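Local coordinates for SCO1/SenC family lipoprotein (Bacillus anthracis, PDB 4HDE) that probably binds copper and helps assemble the copper centre of cytochrome c oxidase, as Sco1/SenC relatives with a thioredoxin-like fold do, at residues V47-M51 / H133-F137; F39-Q45 / G129-G134; D81-L86 / N101-G105; V36-M40 / M51-M55. All coordinates share one frame; numbering follows the deposited sequence.

Contact 1. Residues V47-M51 / H133-F137; sequences VCPPM and HGTSF
With CG of His133 held between its own backbone N and carbonyl carbon (chi1 61°), and SG of Cys48 swung to the side opposite its carbonyl carbon (chi1 -68°), ring and sulfur are turned toward one another. The two belong to the thioredoxin-like fold of the Sco proteins, in which the second cysteine of a CxxxC motif lies near the start of a helix and a distant histidine faces it. Cys48 SG lies 3.4 Å from His133 NE2, oblique to the ring plane. The ring is steadied from its other nitrogen, since His133 ND1 donates to Gly134 O at 2.9 Å, reaching the carbonyl from above its plane. In Sco relatives such a cysteine and histidine bind copper, and their closeness here is consistent with that role.

Met51, a selenomethionine, lies between the helix and the segment 133-137. Its chain runs straight through CG, then bends at the last torsion (chi3 64°), which carries CE to 3.8 Å from Thr135 O. The selenium meets the His133 ring at its edge, 4.1 Å from CE1. Toward the surface, the methyls Val47 CG2 and Thr135 CG2 touch at 3.9 Å, the two side chains crossing at about a right angle. At the far end Phe137 offers its ring edge to the helix backbone, CZ standing 3.4 Å from Met51 O in the plane of the ring.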
# COMPACT_ATOMS: atom_id res chain seq x y z
N VAL A 47 -3.93 7.92 12.09
CA VAL A 47 -3.09 6.74 11.95
C VAL A 47 -2.20 6.68 10.71
O VAL A 47 -1.31 5.85 10.65
CB VAL A 47 -3.90 5.43 12.02
CG1 VAL A 47 -4.61 5.33 13.37
CG2 VAL A 47 -4.89 5.35 10.87
N CYS A 48 -2.42 7.53 9.71
CA CYS A 48 -1.65 7.38 8.48
C CYS A 48 -0.16 7.69 8.62
O CYS A 48 0.67 6.97 8.06
CB CYS A 48 -2.29 8.13 7.31
SG CYS A 48 -3.89 7.43 6.78
N PRO A 49 0.20 8.75 9.37
CA PRO A 49 1.65 8.93 9.54
C PRO A 49 2.35 7.75 10.26
O PRO A 49 3.38 7.29 9.76
CB PRO A 49 1.75 10.26 10.31
CG PRO A 49 0.49 11.00 9.91
CD PRO A 49 -0.56 9.93 9.83
N PRO A 50 1.80 7.25 11.38
CA PRO A 50 2.48 6.07 11.95
C PRO A 50 2.44 4.84 11.04
O PRO A 50 3.41 4.11 11.01
CB PRO A 50 1.73 5.81 13.26
CG PRO A 50 0.53 6.69 13.24
CD PRO A 50 0.78 7.81 12.28
N MSE A 51 1.36 4.63 10.29
CA MSE A 51 1.32 3.55 9.31
C MSE A 51 2.47 3.68 8.32
O MSE A 51 3.12 2.69 7.95
CB MSE A 51 0.01 3.56 8.52
CG MSE A 51 -1.20 3.04 9.26
SE MSE A 51 -2.83 3.17 8.20
CE MSE A 51 -2.33 1.95 6.78
N HIS A 133 -10.99 4.15 6.36
CA HIS A 133 -10.32 3.21 5.46
C HIS A 133 -9.64 2.14 6.30
O HIS A 133 -9.50 2.30 7.52
CB HIS A 133 -9.28 3.93 4.60
CG HIS A 133 -8.19 4.57 5.41
ND1 HIS A 133 -7.01 3.92 5.70
CD2 HIS A 133 -8.12 5.77 6.02
CE1 HIS A 133 -6.25 4.71 6.45
NE2 HIS A 133 -6.91 5.84 6.66
N GLY A 134 -9.22 1.06 5.66
CA GLY A 134 -8.57 -0.03 6.38
C GLY A 134 -7.15 0.33 6.77
O GLY A 134 -6.48 1.10 6.09
N THR A 135 -6.68 -0.26 7.87
CA THR A 135 -5.34 0.03 8.37
C THR A 135 -4.37 -1.13 8.18
O THR A 135 -3.29 -1.15 8.79
CB THR A 135 -5.39 0.41 9.86
OG1 THR A 135 -6.04 -0.63 10.58
CG2 THR A 135 -6.16 1.71 10.06
N SER A 136 -4.73 -2.10 7.36
CA SER A 136 -3.87 -3.26 7.16
C SER A 136 -2.76 -3.02 6.14
O SER A 136 -2.86 -2.12 5.30
CB SER A 136 -4.69 -4.47 6.70
OG SER A 136 -5.64 -4.85 7.67
N PHE A 137 -1.72 -3.84 6.21
CA PHE A 137 -0.78 -4.01 5.12
C PHE A 137 -1.12 -5.33 4.43
O PHE A 137 -1.41 -6.32 5.10
CB PHE A 137 0.67 -4.11 5.63
CG PHE A 137 1.23 -2.83 6.23
CD1 PHE A 137 0.59 -1.60 6.09
CD2 PHE A 137 2.44 -2.88 6.90
CE1 PHE A 137 1.14 -0.45 6.66
CE2 PHE A 137 3.00 -1.74 7.47
CZ PHE A 137 2.36 -0.53 7.34

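Contact 2. Residues F39-Q45 / G129-G134; sequences FMFTNCQ and GQVIHG
The CxxxC loop that leaves strand 35-40 meets here the loop leading into strand 136-140, and one glutamine amide clasps them together. Gln130 reaches across because its chain folds back at chi2 (-65°), which sets its amide against the backbone on both flanks of Cys44. NE2 of Gln130 donates to Asn43 O at 3.0 Å, nearly straight at 176° and in the amide plane. Its OE1 accepts from Gln45 N at 2.9 Å. Thus gripped at both ends, the amide cannot readily flip, and the amide of Gln45 stacks upon it with planes 29° apart.

Deeper in, the Phe41 ring is wedged between the loops. Val131 CB makes a CH-pi contact with one face, 4.1 Å from the ring centroid, while Cys44 CB covers the opposite face. The edge of the same ring faces His133 NE2, 3.8 Å from Phe41 CE2, and the two rings stand almost perpendicular, rim to rim. His133 also lays a face against Met40 CA. Near the end of strand 35-40 a water joins the segments, accepting from Phe39 N at 2.9 Å and donating to Gly134 O. Cys44 SG comes within 3.6 Å of Cys48 SG, too far for a disulfide. Two neighbouring thiol positions with a histidine beside them are the kind of site at which Sco relatives hold copper, and probably serve so here.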
# COMPACT_ATOMS: atom_id res chain seq x y z
N PHE A 39 -3.57 1.61 2.41
CA PHE A 39 -4.48 2.71 2.06
C PHE A 39 -4.30 3.83 3.07
O PHE A 39 -4.24 3.57 4.27
CB PHE A 39 -5.93 2.21 2.07
CG PHE A 39 -6.24 1.26 0.95
CD1 PHE A 39 -6.82 1.72 -0.22
CD2 PHE A 39 -5.94 -0.10 1.06
CE1 PHE A 39 -7.10 0.85 -1.27
CE2 PHE A 39 -6.23 -0.97 0.01
CZ PHE A 39 -6.81 -0.49 -1.16
N MSE A 40 -4.21 5.06 2.60
CA MSE A 40 -3.95 6.20 3.47
C MSE A 40 -4.37 7.50 2.81
O MSE A 40 -4.85 7.50 1.68
CB MSE A 40 -2.46 6.25 3.81
CG MSE A 40 -1.55 6.14 2.59
SE MSE A 40 0.01 7.28 2.71
CE MSE A 40 -0.81 8.97 2.21
N PHE A 41 -4.22 8.60 3.53
CA PHE A 41 -4.46 9.92 2.93
C PHE A 41 -3.62 10.96 3.64
O PHE A 41 -3.31 10.81 4.82
CB PHE A 41 -5.96 10.29 2.87
CG PHE A 41 -6.62 10.49 4.21
CD1 PHE A 41 -7.05 11.76 4.61
CD2 PHE A 41 -6.87 9.41 5.04
CE1 PHE A 41 -7.68 11.93 5.83
CE2 PHE A 41 -7.51 9.58 6.26
CZ PHE A 41 -7.90 10.83 6.66
N THR A 42 -3.22 12.00 2.92
CA THR A 42 -2.21 12.92 3.46
C THR A 42 -2.74 13.86 4.53
O THR A 42 -1.96 14.38 5.33
CB THR A 42 -1.48 13.74 2.37
OG1 THR A 42 -2.35 14.75 1.84
CG2 THR A 42 -1.00 12.83 1.24
N ASN A 43 -4.05 14.08 4.57
CA ASN A 43 -4.61 14.96 5.60
C ASN A 43 -5.08 14.22 6.85
O ASN A 43 -5.82 14.77 7.66
CB ASN A 43 -5.74 15.82 5.02
CG ASN A 43 -5.21 16.96 4.18
OD1 ASN A 43 -4.72 17.96 4.70
ND2 ASN A 43 -5.31 16.82 2.86
N CYS A 44 -4.64 12.98 7.00
CA CYS A 44 -5.03 12.17 8.15
C CYS A 44 -4.45 12.72 9.45
O CYS A 44 -3.26 12.97 9.55
CB CYS A 44 -4.61 10.71 7.96
SG CYS A 44 -4.98 9.69 9.41
N GLN A 45 -5.31 12.90 10.45
CA GLN A 45 -4.90 13.45 11.74
C GLN A 45 -4.62 12.36 12.77
O GLN A 45 -4.28 12.64 13.93
CB GLN A 45 -5.96 14.41 12.27
CG GLN A 45 -6.16 15.63 11.39
CD GLN A 45 -7.29 16.52 11.87
OE1 GLN A 45 -8.20 16.07 12.58
NE2 GLN A 45 -7.23 17.79 11.50
N GLY A 129 -14.10 15.13 6.89
CA GLY A 129 -13.00 14.92 5.96
C GLY A 129 -12.02 13.85 6.37
O GLY A 129 -11.08 13.55 5.63
N GLN A 130 -12.21 13.25 7.54
CA GLN A 130 -11.29 12.22 8.01
C GLN A 130 -11.76 10.85 7.51
O GLN A 130 -12.55 10.16 8.16
CB GLN A 130 -11.16 12.25 9.53
CG GLN A 130 -10.41 13.49 10.04
CD GLN A 130 -8.95 13.52 9.60
OE1 GLN A 130 -8.14 12.70 10.02
NE2 GLN A 130 -8.62 14.46 8.73
N VAL A 131 -11.25 10.49 6.33
CA VAL A 131 -11.69 9.32 5.60
C VAL A 131 -11.54 8.04 6.40
O VAL A 131 -10.49 7.77 6.99
CB VAL A 131 -10.91 9.18 4.28
CG1 VAL A 131 -11.50 8.09 3.43
CG2 VAL A 131 -10.92 10.49 3.50
N ILE A 132 -12.62 7.25 6.42
CA ILE A 132 -12.59 5.90 6.95
C ILE A 132 -11.95 4.96 5.93
O ILE A 132 -12.31 4.98 4.76
CB ILE A 132 -14.03 5.43 7.22
CG1 ILE A 132 -14.66 6.28 8.33
CG2 ILE A 132 -14.05 3.93 7.55
CD1 ILE A 132 -16.18 6.12 8.51
N HIS A 133 -10.99 4.15 6.36
CA HIS A 133 -10.32 3.21 5.46
C HIS A 133 -9.64 2.14 6.30
O HIS A 133 -9.50 2.30 7.52
CB HIS A 133 -9.28 3.93 4.60
CG HIS A 133 -8.19 4.57 5.41
ND1 HIS A 133 -7.01 3.92 5.70
CD2 HIS A 133 -8.12 5.77 6.02
CE1 HIS A 133 -6.25 4.71 6.45
NE2 HIS A 133 -6.91 5.84 6.66
N GLY A 134 -9.22 1.06 5.66
CA GLY A 134 -8.57 -0.03 6.38
C GLY A 134 -7.15 0.33 6.77
O GLY A 134 -6.48 1.10 6.09
O HOH W 1 -4.51 -0.13 4.48

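Contact 3. Residues D81-L86 / N101-G105; sequences DKPENL and NLLTG
Thr104 OG1 donates to Asp81 O in a bond of only 2.6 Å, lying nearly along the C=O axis. The hydroxyl is placed there by its torsion, which sets OG1 opposite the backbone N of Thr104 (chi1 -169°) and leaves CG2 between the backbone N and carbonyl carbon, against Pro83 and Leu86. The carboxylate of Asp81 is engaged separately, with OD1 bonded to Thr42 OG1 and OD2 to Ser75 OG, so that this buried acid is satisfied by hydroxyls at both oxygens.

Asp81 precedes the helix of a beta-alpha-beta unit, strand 70-75, helix 83-90 and strand 100-103, and the contact packs the first turn of that helix on the last strand. Lys82 is the N-cap residue. Its N donates to Asn85 OD1 at 3.0 Å, half of a capping box. One turn along, Leu86 faces the strand: CB lies 4.0 Å from Leu102 CB, and CD1 reaches on to the backbone at Leu102 O, 3.7 Å away. The same CD1 touches Thr104 CG2 at 3.7 Å. From the helix start, Pro83 CD meets Thr104 CG2 at 3.9 Å, the two side chains crossing at about a right angle.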
# COMPACT_ATOMS: atom_id res chain seq x y z
N ASP A 81 -5.59 14.70 -2.40
CA ASP A 81 -4.24 14.18 -2.62
C ASP A 81 -3.92 14.12 -4.10
O ASP A 81 -4.35 13.19 -4.79
CB ASP A 81 -4.07 12.78 -2.01
CG ASP A 81 -4.12 12.78 -0.49
OD1 ASP A 81 -4.13 13.87 0.11
OD2 ASP A 81 -4.13 11.68 0.10
N LYS A 82 -3.18 15.10 -4.59
CA LYS A 82 -2.65 15.04 -5.94
C LYS A 82 -1.19 14.57 -5.84
O LYS A 82 -0.67 14.41 -4.74
CB LYS A 82 -2.78 16.41 -6.63
CG LYS A 82 -4.13 17.08 -6.40
CD LYS A 82 -5.30 16.22 -6.86
CE LYS A 82 -6.63 16.92 -6.60
NZ LYS A 82 -7.77 16.10 -7.07
N PRO A 83 -0.54 14.31 -6.98
CA PRO A 83 0.83 13.82 -6.89
C PRO A 83 1.75 14.67 -6.00
O PRO A 83 2.51 14.10 -5.21
CB PRO A 83 1.29 13.82 -8.35
CG PRO A 83 0.03 13.49 -9.11
CD PRO A 83 -1.06 14.22 -8.36
N GLU A 84 1.70 15.99 -6.12
CA GLU A 84 2.60 16.82 -5.32
C GLU A 84 2.36 16.63 -3.81
O GLU A 84 3.31 16.67 -3.02
CB GLU A 84 2.50 18.29 -5.72
CG GLU A 84 1.15 18.92 -5.45
CD GLU A 84 1.02 20.30 -6.05
OE1 GLU A 84 1.99 20.80 -6.66
OE2 GLU A 84 -0.07 20.90 -5.92
N ASN A 85 1.11 16.45 -3.41
CA ASN A 85 0.79 16.18 -2.03
C ASN A 85 1.43 14.88 -1.56
O ASN A 85 2.00 14.83 -0.47
CB ASN A 85 -0.72 16.10 -1.82
CG ASN A 85 -1.44 17.35 -2.28
OD1 ASN A 85 -1.81 17.47 -3.44
ND2 ASN A 85 -1.64 18.28 -1.36
N LEU A 86 1.36 13.85 -2.39
CA LEU A 86 1.92 12.55 -2.02
C LEU A 86 3.44 12.59 -1.96
O LEU A 86 4.06 11.97 -1.08
CB LEU A 86 1.45 11.47 -2.99
CG LEU A 86 -0.05 11.20 -2.91
CD1 LEU A 86 -0.46 10.26 -4.03
CD2 LEU A 86 -0.43 10.63 -1.56
N ASN A 101 5.68 3.56 -4.44
CA ASN A 101 4.81 4.43 -5.22
C ASN A 101 3.53 4.72 -4.46
O ASN A 101 2.89 3.80 -3.94
CB ASN A 101 4.51 3.81 -6.58
CG ASN A 101 5.69 3.85 -7.49
OD1 ASN A 101 5.88 4.84 -8.21
ND2 ASN A 101 6.51 2.80 -7.46
N LEU A 102 3.19 6.00 -4.36
CA LEU A 102 1.95 6.43 -3.72
C LEU A 102 1.04 6.88 -4.86
O LEU A 102 1.46 7.63 -5.73
CB LEU A 102 2.21 7.57 -2.73
CG LEU A 102 3.09 7.19 -1.54
CD1 LEU A 102 4.58 7.35 -1.86
CD2 LEU A 102 2.73 8.04 -0.35
N LEU A 103 -0.20 6.39 -4.85
CA LEU A 103 -1.06 6.48 -6.02
C LEU A 103 -2.31 7.32 -5.78
O LEU A 103 -2.85 7.40 -4.68
CB LEU A 103 -1.46 5.07 -6.49
CG LEU A 103 -0.31 4.10 -6.77
CD1 LEU A 103 -0.83 2.76 -7.28
CD2 LEU A 103 0.68 4.70 -7.76
N THR A 104 -2.78 7.94 -6.86
CA THR A 104 -3.95 8.80 -6.84
C THR A 104 -4.40 9.01 -8.28
O THR A 104 -4.01 8.25 -9.17
CB THR A 104 -3.63 10.13 -6.14
OG1 THR A 104 -4.85 10.84 -5.90
CG2 THR A 104 -2.68 10.99 -6.95
N GLY A 105 -5.25 10.01 -8.50
CA GLY A 105 -5.63 10.41 -9.85
C GLY A 105 -7.01 9.96 -10.28
O GLY A 105 -7.51 10.37 -11.31

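Contact 4. Residues V36-M40 / M51-M55; sequences VADFM and MTANM
Packing is tightest where two selenomethionine methyls from the helix close on Asp38. CE of Met55 lies 3.5 Å from Asp38 CG and almost as near to both carboxylate oxygens, so it rests over one face of the group. Met55 gets there with CG opposite its backbone N (chi1 -175°) and a bend only at the last torsion. The same methyl touches Val36 CG1 at 3.8 Å. From the other side of the carboxylate plane CE of Met51 comes to 3.6 Å from Asp38 OD2 and 3.5 Å from Phe39 O. Strand 35-40 and helix 48-64 are the first two elements of a beta-alpha-beta unit completed by strand 70-75, and the segments run nearly antiparallel, their axes 10.3 Å apart at closest approach. That spacing is spanned mainly by side chains, with one water and no direct hydrogen bond between strand and helix.

Looser is the part beside Thr52, where a water mediates between its hydroxyl and Asp38, donating to Asp38 OD2 at 2.7 Å and to Thr52 OG1 at 2.9 Å. Thr52 OG1 is also bonded to Cys48 O, a turn back in the helix. Asp38 OD1 is bonded to Ser73 OG on the neighbouring strand. Buried among methyls, the carboxylate would probably find its charge costly, and its ionisation may be shifted, though the water and the serine each supply it with a polar partner.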
# COMPACT_ATOMS: atom_id res chain seq x y z
N VAL A 36 3.74 -4.88 -1.30
CA VAL A 36 2.95 -4.65 -0.10
C VAL A 36 2.13 -3.39 -0.31
O VAL A 36 2.65 -2.37 -0.74
CB VAL A 36 3.86 -4.45 1.12
CG1 VAL A 36 3.04 -4.26 2.37
CG2 VAL A 36 4.79 -5.65 1.27
N ALA A 37 0.83 -3.49 -0.02
CA ALA A 37 -0.10 -2.37 -0.22
C ALA A 37 -0.69 -1.87 1.10
O ALA A 37 -0.96 -2.65 2.03
CB ALA A 37 -1.22 -2.79 -1.15
N ASP A 38 -0.89 -0.56 1.19
CA ASP A 38 -1.77 0.01 2.19
C ASP A 38 -2.63 1.13 1.60
O ASP A 38 -2.44 1.53 0.45
CB ASP A 38 -1.01 0.42 3.46
CG ASP A 38 -0.14 1.66 3.28
OD1 ASP A 38 0.08 2.10 2.14
OD2 ASP A 38 0.34 2.21 4.31
N PHE A 39 -3.57 1.61 2.41
CA PHE A 39 -4.48 2.71 2.06
C PHE A 39 -4.30 3.83 3.07
O PHE A 39 -4.24 3.57 4.27
CB PHE A 39 -5.93 2.21 2.07
CG PHE A 39 -6.24 1.26 0.95
CD1 PHE A 39 -6.82 1.72 -0.22
CD2 PHE A 39 -5.94 -0.10 1.06
CE1 PHE A 39 -7.10 0.85 -1.27
CE2 PHE A 39 -6.23 -0.97 0.01
CZ PHE A 39 -6.81 -0.49 -1.16
N MSE A 40 -4.21 5.06 2.60
CA MSE A 40 -3.95 6.20 3.47
C MSE A 40 -4.37 7.50 2.81
O MSE A 40 -4.85 7.50 1.68
CB MSE A 40 -2.46 6.25 3.81
CG MSE A 40 -1.55 6.14 2.59
SE MSE A 40 0.01 7.28 2.71
CE MSE A 40 -0.81 8.97 2.21
N MSE A 51 1.36 4.63 10.29
CA MSE A 51 1.32 3.55 9.31
C MSE A 51 2.47 3.68 8.32
O MSE A 51 3.12 2.69 7.95
CB MSE A 51 0.01 3.56 8.52
CG MSE A 51 -1.20 3.04 9.26
SE MSE A 51 -2.83 3.17 8.20
CE MSE A 51 -2.33 1.95 6.78
N THR A 52 2.68 4.90 7.84
CA THR A 52 3.70 5.14 6.85
C THR A 52 5.08 4.95 7.45
O THR A 52 5.97 4.38 6.80
CB THR A 52 3.53 6.52 6.21
OG1 THR A 52 2.21 6.61 5.64
CG2 THR A 52 4.54 6.71 5.10
N ALA A 53 5.28 5.38 8.69
CA ALA A 53 6.55 5.10 9.37
C ALA A 53 6.77 3.59 9.52
O ALA A 53 7.90 3.10 9.41
CB ALA A 53 6.59 5.78 10.72
N ASN A 54 5.70 2.85 9.79
CA ASN A 54 5.81 1.40 9.91
C ASN A 54 6.16 0.76 8.57
O ASN A 54 6.99 -0.15 8.48
CB ASN A 54 4.53 0.79 10.48
CG ASN A 54 4.26 1.23 11.90
OD1 ASN A 54 5.16 1.68 12.61
ND2 ASN A 54 3.02 1.09 12.33
N MSE A 55 5.54 1.24 7.50
CA MSE A 55 5.89 0.76 6.19
C MSE A 55 7.35 1.10 5.86
O MSE A 55 8.05 0.29 5.26
CB MSE A 55 4.93 1.30 5.14
CG MSE A 55 5.19 0.72 3.74
SE MSE A 55 3.76 0.99 2.45
CE MSE A 55 2.62 -0.51 2.98
O HOH W 2 1.75 4.45 3.81

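Overall arrangement
Contact 4 lies deepest, its centre about 5 Å from the centre of the chain, and contact 3 is likewise buried; contacts 1 and 2 are only partly so. Chemistry follows place. Contact 4 is methyls around one hydrated acid, and contact 3 is leucine packing sealed by a hydroxyl bond, each within a beta-alpha-beta unit. Contacts 1 and 2 gather sulfur, imidazole and amide groups at the end of the sheet. These two share His133 and Gly134, contacts 1 and 4 share Met51, and contacts 2 and 4 share Phe39 and Met40. Contact 3 joins contact 2 through Asp81 and Thr42, a probable hydrogen bond, while about 8 Å separates its nearest atoms from contact 1.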